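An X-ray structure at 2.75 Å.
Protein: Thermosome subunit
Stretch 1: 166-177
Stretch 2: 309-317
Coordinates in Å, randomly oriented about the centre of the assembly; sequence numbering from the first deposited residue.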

# COMPACT_ATOMS: atom_id res chain seq x y z
N LEU A 166 4.69 18.67 0.62
CA LEU A 166 5.44 17.49 0.98
C LEU A 166 6.51 17.88 1.98
O LEU A 166 7.54 18.44 1.62
CB LEU A 166 6.08 16.87 -0.25
CG LEU A 166 5.82 15.38 -0.38
CD1 LEU A 166 4.33 15.15 -0.56
CD2 LEU A 166 6.60 14.80 -1.54
N ILE A 167 6.25 17.62 3.26
CA ILE A 167 7.20 17.95 4.31
C ILE A 167 8.17 16.80 4.53
O ILE A 167 7.74 15.66 4.69
CB ILE A 167 6.50 18.22 5.64
CG1 ILE A 167 5.70 19.53 5.54
CG2 ILE A 167 7.51 18.25 6.78
CD1 ILE A 167 6.30 20.54 4.61
N ASP A 168 9.46 17.11 4.55
CA ASP A 168 10.49 16.10 4.72
C ASP A 168 10.77 15.88 6.18
O ASP A 168 11.78 16.33 6.71
CB ASP A 168 11.77 16.47 3.97
CG ASP A 168 11.70 16.09 2.49
OD1 ASP A 168 11.41 14.91 2.19
OD2 ASP A 168 11.93 16.98 1.64
N GLY A 169 9.87 15.17 6.82
CA GLY A 169 9.92 14.88 8.23
C GLY A 169 8.57 14.36 8.69
O GLY A 169 7.98 13.51 8.03
N LEU A 170 8.06 14.92 9.78
CA LEU A 170 6.83 14.46 10.42
C LEU A 170 6.12 15.65 11.04
O LEU A 170 6.72 16.37 11.83
CB LEU A 170 7.16 13.45 11.52
CG LEU A 170 5.99 12.86 12.28
CD1 LEU A 170 5.15 12.04 11.33
CD2 LEU A 170 6.46 12.00 13.44
N VAL A 171 4.85 15.87 10.70
CA VAL A 171 4.07 16.98 11.24
C VAL A 171 2.99 16.51 12.22
O VAL A 171 2.24 15.61 11.91
CB VAL A 171 3.42 17.79 10.10
CG1 VAL A 171 2.54 18.87 10.68
CG2 VAL A 171 4.49 18.40 9.19
N ILE A 172 2.93 17.10 13.41
CA ILE A 172 2.01 16.68 14.47
C ILE A 172 1.08 17.83 14.75
O ILE A 172 1.53 18.93 15.06
CB ILE A 172 2.73 16.41 15.83
CG1 ILE A 172 3.88 15.43 15.68
CG2 ILE A 172 1.76 15.91 16.90
CD1 ILE A 172 3.46 14.17 15.01
N ASP A 173 -0.22 17.59 14.67
CA ASP A 173 -1.19 18.63 14.97
C ASP A 173 -1.32 18.85 16.48
O ASP A 173 -2.34 18.51 17.08
CB ASP A 173 -2.55 18.29 14.37
CG ASP A 173 -3.49 19.46 14.39
OD1 ASP A 173 -2.98 20.59 14.46
OD2 ASP A 173 -4.72 19.25 14.33
N LYS A 174 -0.27 19.40 17.08
CA LYS A 174 -0.22 19.68 18.51
C LYS A 174 0.68 20.88 18.73
O LYS A 174 1.60 21.13 17.95
CB LYS A 174 0.30 18.46 19.27
CG LYS A 174 -0.80 17.65 19.95
CD LYS A 174 -1.36 18.39 21.16
CE LYS A 174 -2.48 17.63 21.81
NZ LYS A 174 -3.72 17.73 20.98
N GLU A 175 0.41 21.65 19.77
CA GLU A 175 1.26 22.81 20.01
C GLU A 175 2.02 22.67 21.33
O GLU A 175 1.88 21.66 22.01
CB GLU A 175 0.47 24.12 19.87
CG GLU A 175 -0.53 24.43 20.93
CD GLU A 175 -1.32 25.70 20.61
OE1 GLU A 175 -1.09 26.74 21.28
OE2 GLU A 175 -2.16 25.65 19.68
N ARG A 176 2.87 23.65 21.64
CA ARG A 176 3.62 23.62 22.89
C ARG A 176 2.63 23.65 24.04
O ARG A 176 1.65 24.40 23.98
CB ARG A 176 4.52 24.83 23.00
CG ARG A 176 5.75 24.80 22.16
CD ARG A 176 6.37 26.16 22.15
NE ARG A 176 5.54 27.09 21.40
CZ ARG A 176 5.65 28.41 21.46
NH1 ARG A 176 6.55 28.95 22.26
NH2 ARG A 176 4.86 29.19 20.74
N SER A 177 2.90 22.87 25.09
CA SER A 177 1.98 22.81 26.22
C SER A 177 2.00 24.08 27.06
O SER A 177 1.00 24.42 27.71
CB SER A 177 2.26 21.60 27.12
OG SER A 177 3.50 21.77 27.77
N GLY A 309 -4.70 27.37 13.61
CA GLY A 309 -3.94 27.19 14.84
C GLY A 309 -2.44 27.04 14.63
O GLY A 309 -1.84 27.70 13.77
N LYS A 310 -1.82 26.19 15.43
CA LYS A 310 -0.38 25.95 15.34
C LYS A 310 -0.09 24.45 15.30
O LYS A 310 -0.86 23.64 15.82
CB LYS A 310 0.36 26.59 16.52
CG LYS A 310 -0.03 28.04 16.81
CD LYS A 310 0.74 28.59 18.01
CE LYS A 310 0.25 29.97 18.45
NZ LYS A 310 1.13 30.56 19.51
N MET A 311 1.02 24.08 14.66
CA MET A 311 1.43 22.68 14.56
C MET A 311 2.92 22.43 14.89
O MET A 311 3.74 23.34 14.83
CB MET A 311 1.07 22.13 13.18
CG MET A 311 -0.42 21.84 13.01
SD MET A 311 -0.83 20.71 11.65
CE MET A 311 -0.16 21.60 10.25
N THR A 312 3.26 21.19 15.22
CA THR A 312 4.65 20.86 15.53
C THR A 312 5.38 20.12 14.40
O THR A 312 5.07 18.97 14.12
CB THR A 312 4.77 20.04 16.81
OG1 THR A 312 4.37 20.85 17.92
CG2 THR A 312 6.20 19.61 17.02
N TYR A 313 6.34 20.79 13.76
CA TYR A 313 7.15 20.19 12.69
C TYR A 313 8.45 19.53 13.23
O TYR A 313 9.24 20.16 13.93
CB TYR A 313 7.51 21.25 11.64
CG TYR A 313 6.36 21.76 10.80
CD1 TYR A 313 6.31 21.53 9.43
CD2 TYR A 313 5.33 22.50 11.37
CE1 TYR A 313 5.27 22.00 8.66
CE2 TYR A 313 4.27 22.98 10.60
CZ TYR A 313 4.26 22.73 9.25
OH TYR A 313 3.22 23.20 8.49
N VAL A 314 8.66 18.27 12.89
CA VAL A 314 9.88 17.55 13.23
C VAL A 314 10.62 17.16 11.94
O VAL A 314 10.32 16.15 11.34
CB VAL A 314 9.55 16.28 14.03
CG1 VAL A 314 10.79 15.57 14.44
CG2 VAL A 314 8.73 16.64 15.25
N THR A 315 11.57 17.99 11.52
CA THR A 315 12.29 17.78 10.26
C THR A 315 13.77 17.41 10.46
O THR A 315 14.31 17.50 11.57
CB THR A 315 12.24 19.04 9.38
OG1 THR A 315 12.85 20.12 10.07
CG2 THR A 315 10.83 19.42 9.09
N GLY A 316 14.42 17.00 9.38
CA GLY A 316 15.81 16.58 9.44
C GLY A 316 16.04 15.35 10.29
O GLY A 316 17.12 15.18 10.82
N CYS A 317 15.03 14.49 10.42
CA CYS A 317 15.07 13.39 11.38
C CYS A 317 16.12 12.35 11.06
O CYS A 317 16.51 12.19 9.90
CB CYS A 317 13.71 12.69 11.52
SG CYS A 317 12.51 13.54 12.52

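Two strands of the Thermosome subunit, 169-172 and one centred on 311-314, run antiparallel, with their axes at 168° and 4.7 Å apart at closest approach. Together the two stretches bury 723 Å². Lys-310, Thr-312 and Met-311 have the most surface covered by the other stretch, at 75, 72 and 61 Å².

Thr-312 is the best-anchored of the three. Its backbone pairs with Ile-172 in both directions. Ile-172 N donates to Thr-312 O at 2.9 Å, and Thr-312 N donates to Ile-172 O at 2.9 Å. Both bonds are nearly straight, at 164° and 166°. The side chain adds a third link: Thr-312 OG1 donates to Lys-174 O at 2.8 Å. Lys-174 O also lies 3.2 Å from Thr-312 N, but the angle is too poor for a hydrogen bond. Within its own stretch, Lys-174 N donates to Ile-172 O at 2.7 Å. Ile-172 O therefore accepts from both stretches, from Thr-312 N and from Lys-174 N.

The same pairing recurs two residues along. Leu-170 N donates to Val-314 O at 3.0 Å, and Val-314 N donates to Leu-170 O at 2.9 Å. The first bond is the more bent, at 141°. The side chains of Leu-170, Ile-172, Thr-312 and Val-314 share one face of the sheet.

Met-311 is buried. Its CE packs against Val-171 CG1 at 3.9 Å. Its CG lies 3.2 Å from Asp-173 OD1, a close contact but not a hydrogen bond. Val-171 also meets Tyr-313 on their shared face of the sheet. Val-171 CG2 sits over the ring, 4.0 Å from the centroid of Tyr-313 and 29° off the normal, a CH-pi contact. Ile-167 CG1 approaches the ring edge instead, 4.0 Å from Tyr-313 CE1.

Lys-310 has the largest covered area but no hydrogen bond or salt bridge to the other stretch. Its extended side chain runs past Glu-175, whose OE2 is 4.1 Å from Lys-310 CB. Further out, Lys-310 NZ comes within 4.2 Å of Arg-176 NH2. These are like charges, so the approach itself is not favourable. Arg-176 NH2 is hydrogen-bonded elsewhere in the structure.

At the other end, Gly-169 pairs with Thr-315 at a CA-CA distance of 4.3 Å. Gly-169 CA makes a CA-H...O contact with Val-314 O at 3.4 Å. The space is tight: an ideal CB on Gly-169 would fall 2.3 Å from Val-314 O and 2.8 Å from Thr-315 CA, both clashes.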